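Local coordinates for protein iron Super-Oxide Dismutase (Plasmodium knowlesi, PDB 2AWP) that probably converts superoxide radicals into hydrogen peroxide and molecular oxygen with an iron cofactor, as a dimeric member of the iron/manganese superoxide dismutase family, at residues A[53-56]-A[57-61]; A[109-112]-A[113-117]; A[170-173]-A[174-178]. All coordinates share one frame; numbering follows the deposited sequence.

Interaction 1 (A[53-56]-A[57-61]); sequences LVEI and MKEST
Ile56 O and Ser60 OG meet at 2.7 Å, and one residue on Met57 N donates to Leu53 O at 2.9 Å in a nearly straight bond (171° at the hydrogen); Ile56 and Met57 are the residues most enclosed by this local contact. The Met57 side chain starts out extended, its CG opposite the backbone N (chi1 -179°), runs along the side of the helix and bends at chi3, packing on Asn144 and Ile146. The carbonyl of Ile56 is the busier acceptor. Ser60 OG gives its proton to Ile56 O from one face of the carbonyl plane, while Glu59 N reaches the same oxygen from the opposite face at 3.1 Å. Ser60 is the first residue to leave helical geometry, and this double grip, together with a weak bond from Ser60 N, closes the C-terminal end of helix 53-59 in the alpha-hairpin domain. The serine torsion, chi1 58°, places OG between the backbone N and the carbonyl carbon, which turns the hydroxyl back to Ile56. The Ile56 side chain touches Ile43 of helix 21-43 and Ile64 of helix 62-79. Farther round the helix Val54 and Lys58 run alongside each other, CG1 of Val54 resting 3.9 Å from CD of Lys58. Glu55 and Glu59 also point the same way, but Glu55 OE1 takes the backbone N-H of Ser52, whereas Glu59 OE1 forms a salt bridge with Lys51.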
loop_
_atom_site.group_PDB
_atom_site.type_symbol
_atom_site.label_atom_id
_atom_site.label_comp_id
_atom_site.label_asym_id
_atom_site.label_seq_id
_atom_site.Cartn_x
_atom_site.Cartn_y
_atom_site.Cartn_z
ATOM N N LEU A 53 4.771 -18.760 -14.905
ATOM C CA LEU A 53 4.382 -17.599 -14.114
ATOM C C LEU A 53 3.265 -16.824 -14.790
ATOM O O LEU A 53 2.283 -16.420 -14.141
ATOM C CB LEU A 53 5.585 -16.690 -13.862
ATOM C CG LEU A 53 5.335 -15.424 -13.016
ATOM C CD1 LEU A 53 5.080 -15.770 -11.585
ATOM C CD2 LEU A 53 6.497 -14.461 -13.084
ATOM N N VAL A 54 3.428 -16.588 -16.095
ATOM C CA VAL A 54 2.432 -15.860 -16.871
ATOM C C VAL A 54 1.064 -16.559 -16.892
ATOM O O VAL A 54 0.025 -15.921 -16.701
ATOM C CB VAL A 54 2.958 -15.564 -18.291
ATOM C CG1 VAL A 54 1.824 -15.274 -19.252
ATOM C CG2 VAL A 54 3.919 -14.419 -18.221
ATOM N N GLU A 55 1.068 -17.867 -17.095
ATOM C CA GLU A 55 -0.157 -18.648 -17.056
ATOM C C GLU A 55 -0.819 -18.599 -15.682
ATOM O O GLU A 55 -2.027 -18.390 -15.586
ATOM C CB GLU A 55 0.116 -20.089 -17.483
ATOM C CG GLU A 55 0.531 -20.160 -18.926
ATOM C CD GLU A 55 1.062 -21.523 -19.316
ATOM O OE1 GLU A 55 1.537 -22.248 -18.425
ATOM O OE2 GLU A 55 1.006 -21.849 -20.517
ATOM N N ILE A 56 -0.024 -18.725 -14.625
ATOM C CA ILE A 56 -0.557 -18.628 -13.256
ATOM C C ILE A 56 -1.241 -17.278 -13.045
ATOM O O ILE A 56 -2.399 -17.229 -12.621
ATOM C CB ILE A 56 0.530 -18.881 -12.167
ATOM C CG1 ILE A 56 0.994 -20.345 -12.221
ATOM C CG2 ILE A 56 -0.064 -18.642 -10.759
ATOM C CD1 ILE A 56 2.353 -20.586 -11.593
ATOM N N MET A 57 -0.530 -16.196 -13.382
ATOM C CA MET A 57 -1.047 -14.827 -13.279
ATOM C C MET A 57 -2.398 -14.652 -14.009
ATOM O O MET A 57 -3.376 -14.102 -13.450
ATOM C CB MET A 57 0.012 -13.884 -13.837
ATOM C CG MET A 57 -0.305 -12.437 -13.795
ATOM S SD MET A 57 1.150 -11.578 -14.390
ATOM C CE MET A 57 0.950 -11.560 -16.197
ATOM N N LYS A 58 -2.448 -15.129 -15.252
ATOM C CA LYS A 58 -3.663 -15.055 -16.068
ATOM C C LYS A 58 -4.804 -15.943 -15.577
ATOM O O LYS A 58 -5.977 -15.645 -15.826
ATOM C CB LYS A 58 -3.347 -15.373 -17.535
ATOM C CG LYS A 58 -2.644 -14.224 -18.263
ATOM C CD LYS A 58 -2.004 -14.613 -19.603
ATOM C CE LYS A 58 -3.040 -14.783 -20.735
ATOM N NZ LYS A 58 -4.028 -13.627 -20.906
ATOM N N GLU A 59 -4.492 -17.020 -14.869
ATOM C CA GLU A 59 -5.536 -17.983 -14.507
ATOM C C GLU A 59 -5.912 -18.128 -13.029
ATOM O O GLU A 59 -6.789 -18.922 -12.712
ATOM C CB GLU A 59 -5.173 -19.364 -15.039
ATOM C CG GLU A 59 -4.961 -19.422 -16.528
ATOM C CD GLU A 59 -4.309 -20.735 -16.972
ATOM O OE1 GLU A 59 -4.579 -21.781 -16.363
ATOM O OE2 GLU A 59 -3.509 -20.703 -17.927
ATOM N N SER A 60 -5.230 -17.430 -12.127
ATOM C CA SER A 60 -5.488 -17.584 -10.684
ATOM C C SER A 60 -6.221 -16.384 -10.071
ATOM O O SER A 60 -6.466 -15.389 -10.742
ATOM C CB SER A 60 -4.174 -17.761 -9.951
ATOM O OG SER A 60 -3.341 -16.642 -10.201
ATOM N N THR A 61 -6.550 -16.493 -8.783
ATOM C CA THR A 61 -7.154 -15.387 -8.022
ATOM C C THR A 61 -6.565 -15.468 -6.600
ATOM O O THR A 61 -5.753 -16.337 -6.323
ATOM C CB THR A 61 -8.703 -15.523 -7.975
ATOM O OG1 THR A 61 -9.028 -16.783 -7.375
ATOM C CG2 THR A 61 -9.294 -15.490 -9.369
#

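Interaction 2 (A[109-112]-A[113-117]); sequences NEFS and NVLCG
Asn109 O receives the backbone N-H of Asn113 at 3.1 Å, the first of four successive i to i+4 bonds that carry helix 104-117 through this contact. The side chain of Asn113 folds back over the same carbonyl, its CG lying 3.2 Å from Asn109 O, yet the amide nitrogen is badly angled for a bond to that oxygen. One residue on, Glu110 O accepts from Val114 N, and the CG2 branch of Val114 lies against this carbonyl oxygen at 3.6 Å.

Phe111 makes the main side-chain contact. Its first torsion (chi1 -159°) turns the ring away from the backbone N and toward the next turn, where the CD1 methyl of Leu115 sits over one face in a CH-pi contact. Leu115 CD1 is 3.8 Å from the centroid of the Phe111 ring and 20° off the normal, displaced toward the CD2-CE2 side of the ring. The other methyl, Leu115 CD2, comes near CZ of Phe111. The backbone bond from Leu115 N to Phe111 O is almost linear, 175° at the hydrogen.

Ser112 closes the series. Its carbonyl accepts from Cys116 N at 2.8 Å, and Cys116 SG also rests 3.3 Å from Ser112 O. The serine hydroxyl is engaged outside, with Lys108 O and Trp180 NE1. The side chains of Glu110, Phe111 and Val114 touch Ile136 of strand 134-140, while those of Ser112 and Leu115 touch Val176, so that this amphipathic helix of the C-terminal domain of the iron/manganese superoxide dismutase fold packs against both the antiparallel sheet and helix 172-179.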
loop_
_atom_site.group_PDB
_atom_site.type_symbol
_atom_site.label_atom_id
_atom_site.label_comp_id
_atom_site.label_asym_id
_atom_site.label_seq_id
_atom_site.Cartn_x
_atom_site.Cartn_y
_atom_site.Cartn_z
ATOM N N ASN A 109 4.520 14.364 -18.254
ATOM C CA ASN A 109 3.580 15.079 -17.395
ATOM C C ASN A 109 2.379 14.263 -16.949
ATOM O O ASN A 109 2.075 14.235 -15.754
ATOM C CB ASN A 109 3.152 16.408 -18.007
ATOM C CG ASN A 109 4.279 17.441 -17.968
ATOM O OD1 ASN A 109 5.242 17.289 -17.213
ATOM N ND2 ASN A 109 4.175 18.486 -18.792
ATOM N N GLU A 110 1.700 13.611 -17.902
ATOM C CA GLU A 110 0.549 12.783 -17.567
ATOM C C GLU A 110 0.963 11.560 -16.746
ATOM O O GLU A 110 0.308 11.245 -15.779
ATOM C CB GLU A 110 -0.204 12.335 -18.819
ATOM C CG GLU A 110 -0.489 13.481 -19.782
ATOM C CD GLU A 110 -1.097 13.017 -21.113
ATOM O OE1 GLU A 110 -1.713 11.897 -21.152
ATOM O OE2 GLU A 110 -0.915 13.787 -22.099
ATOM N N PHE A 111 2.045 10.890 -17.127
ATOM C CA PHE A 111 2.506 9.721 -16.384
ATOM C C PHE A 111 2.854 10.067 -14.952
ATOM O O PHE A 111 2.439 9.351 -14.047
ATOM C CB PHE A 111 3.692 9.002 -17.043
ATOM C CG PHE A 111 3.844 7.569 -16.600
ATOM C CD1 PHE A 111 2.728 6.744 -16.452
ATOM C CD2 PHE A 111 5.100 7.028 -16.365
ATOM C CE1 PHE A 111 2.863 5.391 -16.051
ATOM C CE2 PHE A 111 5.249 5.673 -15.987
ATOM C CZ PHE A 111 4.133 4.862 -15.836
ATOM N N SER A 112 3.578 11.174 -14.754
ATOM C CA SER A 112 3.957 11.629 -13.415
ATOM C C SER A 112 2.722 11.946 -12.564
ATOM O O SER A 112 2.684 11.621 -11.373
ATOM C CB SER A 112 4.872 12.848 -13.505
ATOM O OG SER A 112 6.041 12.548 -14.272
ATOM N N ASN A 113 1.717 12.564 -13.191
ATOM C CA ASN A 113 0.440 12.879 -12.542
ATOM C C ASN A 113 -0.292 11.626 -12.068
ATOM O O ASN A 113 -0.750 11.537 -10.915
ATOM C CB ASN A 113 -0.461 13.691 -13.468
ATOM C CG ASN A 113 -0.019 15.156 -13.575
ATOM O OD1 ASN A 113 0.789 15.632 -12.771
ATOM N ND2 ASN A 113 -0.532 15.865 -14.596
ATOM N N VAL A 114 -0.380 10.654 -12.953
ATOM C CA VAL A 114 -0.996 9.381 -12.598
ATOM C C VAL A 114 -0.267 8.683 -11.450
ATOM O O VAL A 114 -0.908 8.245 -10.480
ATOM C CB VAL A 114 -1.132 8.446 -13.826
ATOM C CG1 VAL A 114 -1.447 6.976 -13.364
ATOM C CG2 VAL A 114 -2.235 8.984 -14.738
ATOM N N LEU A 115 1.053 8.539 -11.586
ATOM C CA LEU A 115 1.910 7.940 -10.553
ATOM C C LEU A 115 1.798 8.646 -9.204
ATOM O O LEU A 115 1.679 7.990 -8.150
ATOM C CB LEU A 115 3.395 7.930 -11.017
ATOM C CG LEU A 115 3.687 6.951 -12.162
ATOM C CD1 LEU A 115 5.041 7.242 -12.757
ATOM C CD2 LEU A 115 3.591 5.459 -11.717
ATOM N N CYS A 116 1.830 9.980 -9.220
ATOM C CA CYS A 116 1.673 10.748 -7.996
ATOM C C CYS A 116 0.290 10.642 -7.376
ATOM O O CYS A 116 0.153 10.741 -6.151
ATOM C CB CYS A 116 2.012 12.225 -8.221
ATOM S SG CYS A 116 3.750 12.537 -8.421
ATOM N N GLY A 117 -0.726 10.459 -8.216
ATOM C CA GLY A 117 -2.101 10.492 -7.753
ATOM C C GLY A 117 -2.620 9.156 -7.243
ATOM O O GLY A 117 -3.669 9.114 -6.630
#

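Interaction 3 (A[170-173]-A[174-178]); sequences NDRP and SYVKA
Asp171 and Ser174 meet side chain to side chain at the start of helix 172-179, where Asp171 occupies the N-cap position. Ser174 OG donates to Asp171 OD2 at 2.7 Å, approaching from above the carboxylate plane, 50° out of it. The other carboxylate oxygen, OD1, accepts the backbone N-H of Ser174 in a long, weak capping bond of 3.4 Å. One carboxylate thus holds both the amide and the hydroxyl of the same serine, and its negative charge would probably be favoured by the positive end of the helix dipole. The first torsion of Asp171 (chi1 -169°) sets its carboxylate beside its own carbonyl carbon and brings it across the first turn to the serine.

Pro173, with no N-H to offer, fits the opening turn, and its carbonyl accepts from Lys177 N at 2.9 Å. Arg172 and Val176 approach at a slant on another side of the helix: CG of Arg172 lies 4.2 Å from CG2 of Val176, a light touch. The guanidinium group travels on to bond elsewhere, with the carbonyls of His118 and Leu115 through NH1 and with Tyr164 OH through NE.

Tyr175 presents its ring edge to Arg172 O, which lies near the ring plane, with CB of Tyr175 3.3 Å from that oxygen. The ring extends from the helix toward the region of the iron site, and its hydroxyl bonds with Asp158 O and Tyr77 OH; Asp158 is a likely iron ligand. Val176 N donates to Arg172 O at 2.9 Å, almost in line with the C=O bond, while the CG2 methyl of Val176 rests 3.4 Å from the same oxygen.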
loop_
_atom_site.group_PDB
_atom_site.type_symbol
_atom_site.label_atom_id
_atom_site.label_comp_id
_atom_site.label_asym_id
_atom_site.label_seq_id
_atom_site.Cartn_x
_atom_site.Cartn_y
_atom_site.Cartn_z
ATOM N N ASN A 170 7.593 10.082 2.647
ATOM C CA ASN A 170 6.272 10.344 2.067
ATOM C C ASN A 170 6.319 11.005 0.692
ATOM O O ASN A 170 5.268 11.196 0.079
ATOM C CB ASN A 170 5.470 11.312 2.976
ATOM C CG ASN A 170 6.127 12.674 3.083
ATOM O OD1 ASN A 170 7.232 12.804 3.616
ATOM N ND2 ASN A 170 5.471 13.707 2.541
ATOM N N ASP A 171 7.509 11.419 0.248
ATOM C CA ASP A 171 7.649 12.338 -0.917
ATOM C C ASP A 171 7.737 11.537 -2.213
ATOM O O ASP A 171 8.797 11.481 -2.866
ATOM C CB ASP A 171 8.853 13.254 -0.757
ATOM C CG ASP A 171 8.886 14.378 -1.778
ATOM O OD1 ASP A 171 7.945 14.535 -2.590
ATOM O OD2 ASP A 171 9.916 15.086 -1.812
ATOM N N ARG A 172 6.612 10.897 -2.540
ATOM C CA ARG A 172 6.465 10.130 -3.770
ATOM C C ARG A 172 6.820 10.962 -4.999
ATOM O O ARG A 172 7.450 10.430 -5.901
ATOM C CB ARG A 172 5.043 9.543 -3.935
ATOM C CG ARG A 172 4.975 8.497 -5.051
ATOM C CD ARG A 172 3.578 8.065 -5.419
ATOM N NE ARG A 172 2.892 7.388 -4.333
ATOM C CZ ARG A 172 1.613 7.035 -4.371
ATOM N NH1 ARG A 172 0.874 7.296 -5.459
ATOM N NH2 ARG A 172 1.063 6.437 -3.314
ATOM N N PRO A 173 6.367 12.235 -5.074
ATOM C CA PRO A 173 6.719 13.009 -6.282
ATOM C C PRO A 173 8.202 13.098 -6.587
ATOM O O PRO A 173 8.581 13.092 -7.774
ATOM C CB PRO A 173 6.151 14.396 -5.979
ATOM C CG PRO A 173 4.945 14.083 -5.149
ATOM C CD PRO A 173 5.454 13.012 -4.208
ATOM N N SER A 174 9.039 13.189 -5.541
ATOM C CA SER A 174 10.486 13.211 -5.738
ATOM C C SER A 174 10.997 11.890 -6.251
ATOM O O SER A 174 11.895 11.860 -7.079
ATOM C CB SER A 174 11.243 13.623 -4.480
ATOM O OG SER A 174 11.021 15.004 -4.288
ATOM N N TYR A 175 10.414 10.796 -5.776
ATOM C CA TYR A 175 10.743 9.487 -6.325
ATOM C C TYR A 175 10.391 9.386 -7.811
ATOM O O TYR A 175 11.156 8.831 -8.583
ATOM C CB TYR A 175 10.012 8.399 -5.557
ATOM C CG TYR A 175 9.827 7.062 -6.283
ATOM C CD1 TYR A 175 10.906 6.185 -6.479
ATOM C CD2 TYR A 175 8.550 6.653 -6.697
ATOM C CE1 TYR A 175 10.712 4.942 -7.121
ATOM C CE2 TYR A 175 8.350 5.440 -7.336
ATOM C CZ TYR A 175 9.434 4.579 -7.538
ATOM O OH TYR A 175 9.213 3.363 -8.138
ATOM N N VAL A 176 9.197 9.863 -8.167
ATOM C CA VAL A 176 8.709 9.827 -9.568
ATOM C C VAL A 176 9.640 10.659 -10.462
ATOM O O VAL A 176 10.047 10.210 -11.539
ATOM C CB VAL A 176 7.218 10.274 -9.653
ATOM C CG1 VAL A 176 6.739 10.497 -11.124
ATOM C CG2 VAL A 176 6.358 9.258 -8.937
ATOM N N LYS A 177 10.032 11.833 -9.982
ATOM C CA LYS A 177 10.939 12.703 -10.723
ATOM C C LYS A 177 12.308 12.037 -10.956
ATOM O O LYS A 177 12.849 12.082 -12.063
ATOM C CB LYS A 177 11.083 14.041 -9.974
ATOM C CG LYS A 177 11.634 15.184 -10.807
ATOM C CD LYS A 177 11.196 16.550 -10.224
ATOM C CE LYS A 177 9.912 17.054 -10.862
ATOM N NZ LYS A 177 10.093 17.702 -12.225
ATOM N N ALA A 178 12.860 11.416 -9.915
ATOM C CA ALA A 178 14.138 10.720 -10.004
ATOM C C ALA A 178 14.109 9.502 -10.968
ATOM O O ALA A 178 15.113 9.154 -11.626
ATOM C CB ALA A 178 14.593 10.303 -8.596
#

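In the fold
From the N terminus the three contacts come strictly in series, none nested in or crossing another. Each closes only a helical turn within one continuous run: interaction 1 in the alpha-hairpin domain, interactions 2 and 3 in the C-terminal domain. Interaction 1 lies on the opposite side of the chain's centre from the other two, its centre about 28 Å from that of interaction 2 and about 31 Å from that of interaction 3. Interactions 2 and 3, with centres about 11 Å apart, join directly: Cys116 SG packs on Pro173 CA and Ser112 CA on Val176 CG1, tying helix 104-117 to helix 172-179.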